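Local coordinates for malonyl CoA-acyl carrier protein transacylase (Burkholderia pseudomallei 1710b, PDB 3EZO) that probably transfers the malonyl group from malonyl-CoA to holo acyl carrier protein, releasing coenzyme A, at residues V261-V264 / E265-Q268. Residues are numbered along the deposited sequence; the frame is centred on the assembly and turned at random.
Sequences VRWV and ECVQ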
loop_
_atom_site.group_PDB
_atom_site.type_symbol
_atom_site.label_atom_id
_atom_site.label_comp_id
_atom_site.label_asym_id
_atom_site.label_seq_id
_atom_site.Cartn_x
_atom_site.Cartn_y
_atom_site.Cartn_z
ATOM N N VAL A 261 -8.060 -0.085 5.393
ATOM C CA VAL A 261 -7.502 -0.851 4.303
ATOM C C VAL A 261 -7.929 -2.282 4.529
ATOM O O VAL A 261 -7.456 -2.950 5.461
ATOM C CB VAL A 261 -5.960 -0.679 4.237
ATOM C CG1 VAL A 261 -5.357 -1.540 3.146
ATOM C CG2 VAL A 261 -5.633 0.826 4.006
ATOM N N ARG A 262 -8.822 -2.761 3.666
ATOM C CA ARG A 262 -9.455 -4.071 3.874
ATOM C C ARG A 262 -8.706 -5.114 3.067
ATOM O O ARG A 262 -9.216 -5.700 2.103
ATOM C CB ARG A 262 -10.929 -4.003 3.522
ATOM C CG ARG A 262 -11.692 -3.084 4.504
ATOM C CD ARG A 262 -13.062 -2.636 4.011
ATOM N NE ARG A 262 -14.018 -3.736 3.913
ATOM C CZ ARG A 262 -15.194 -3.633 3.291
ATOM N NH1 ARG A 262 -15.582 -2.482 2.753
ATOM N NH2 ARG A 262 -15.997 -4.671 3.241
ATOM N N TRP A 263 -7.476 -5.338 3.465
ATOM C CA TRP A 263 -6.556 -6.061 2.592
ATOM C C TRP A 263 -6.896 -7.552 2.499
ATOM O O TRP A 263 -6.888 -8.133 1.402
ATOM C CB TRP A 263 -5.099 -5.857 3.009
ATOM C CG TRP A 263 -4.196 -6.545 2.031
ATOM C CD1 TRP A 263 -3.458 -7.676 2.251
ATOM C CD2 TRP A 263 -4.021 -6.214 0.640
ATOM N NE1 TRP A 263 -2.798 -8.032 1.110
ATOM C CE2 TRP A 263 -3.122 -7.157 0.100
ATOM C CE3 TRP A 263 -4.500 -5.201 -0.178
ATOM C CZ2 TRP A 263 -2.712 -7.120 -1.251
ATOM C CZ3 TRP A 263 -4.108 -5.166 -1.499
ATOM C CH2 TRP A 263 -3.235 -6.139 -2.036
ATOM N N VAL A 264 -7.200 -8.166 3.632
ATOM C CA VAL A 264 -7.687 -9.538 3.651
ATOM C C VAL A 264 -8.807 -9.708 2.646
ATOM O O VAL A 264 -8.770 -10.585 1.799
ATOM C CB VAL A 264 -8.139 -9.971 5.097
ATOM C CG1 VAL A 264 -8.869 -11.344 5.096
ATOM C CG2 VAL A 264 -6.946 -9.989 6.024
ATOM N N GLU A 265 -9.795 -8.833 2.692
ATOM C CA GLU A 265 -10.951 -8.934 1.808
ATOM C C GLU A 265 -10.615 -8.763 0.335
ATOM O O GLU A 265 -11.236 -9.393 -0.532
ATOM C CB GLU A 265 -12.004 -7.910 2.255
ATOM C CG GLU A 265 -12.672 -8.312 3.563
ATOM C CD GLU A 265 -13.577 -7.227 4.092
ATOM O OE1 GLU A 265 -13.071 -6.301 4.762
ATOM O OE2 GLU A 265 -14.787 -7.267 3.785
ATOM N N CYS A 266 -9.627 -7.914 0.035
ATOM C CA CYS A 266 -9.210 -7.715 -1.363
ATOM C C CYS A 266 -8.637 -9.011 -1.938
ATOM O O CYS A 266 -8.977 -9.416 -3.053
ATOM C CB CYS A 266 -8.180 -6.616 -1.473
ATOM S SG CYS A 266 -8.841 -4.953 -1.272
ATOM N N VAL A 267 -7.782 -9.649 -1.143
ATOM C CA VAL A 267 -7.190 -10.951 -1.491
ATOM C C VAL A 267 -8.265 -12.041 -1.654
ATOM O O VAL A 267 -8.233 -12.798 -2.614
ATOM C CB VAL A 267 -6.122 -11.388 -0.455
ATOM C CG1 VAL A 267 -5.648 -12.798 -0.736
ATOM C CG2 VAL A 267 -4.892 -10.394 -0.445
ATOM N N GLN A 268 -9.234 -12.085 -0.733
ATOM C CA GLN A 268 -10.327 -13.030 -0.842
ATOM C C GLN A 268 -11.180 -12.773 -2.064
ATOM O O GLN A 268 -11.648 -13.713 -2.689
ATOM C CB GLN A 268 -11.181 -12.979 0.422
ATOM C CG GLN A 268 -10.393 -13.439 1.641
ATOM C CD GLN A 268 -11.141 -13.266 2.924
ATOM O OE1 GLN A 268 -11.981 -12.364 3.068
ATOM N NE2 GLN A 268 -10.840 -14.146 3.888
#
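Arg-262 and Glu-265 form a salt bridge across the first turn of helix 263-272 in the acyl transferase domain, with Arg-262 at the N-cap position. The guanidinium grips the carboxylate side-on, one nitrogen to each oxygen. NE of Arg-262 meets OE1 of Glu-265 at 2.9 Å, close to the guanidinium plane but from above the carboxylate plane. NH2 of Arg-262 meets OE2 of Glu-265 at 2.9 Å, on the syn side but tilted out of the carboxylate plane. The two planes are turned 50° apart. A bend at chi3 (67°) swings the guanidinium round to the acid. NH1 bonds to the carbonyl of Ile-238, which fixes the group further. This side is partly exposed, as is the flank where Val-264 CG1 lies alongside the Gln-268 amide.

The buried side is packed around Trp-263. Its CG, anti to the backbone N (chi1 -176°), places the indole beside Val-267 and helix 286-294. Leu-287, Leu-290 and Ile-294 of that helix touch it, and its ring meets that of His-97, beside the predicted nucleophile Ser-98. Cys-266 SG approaches the six-membered ring obliquely. Val-267 N donates to Trp-263 O at 3.1 Å. Val-267 CG2 sits over one indole face, 3.5 Å from NE1 of Trp-263.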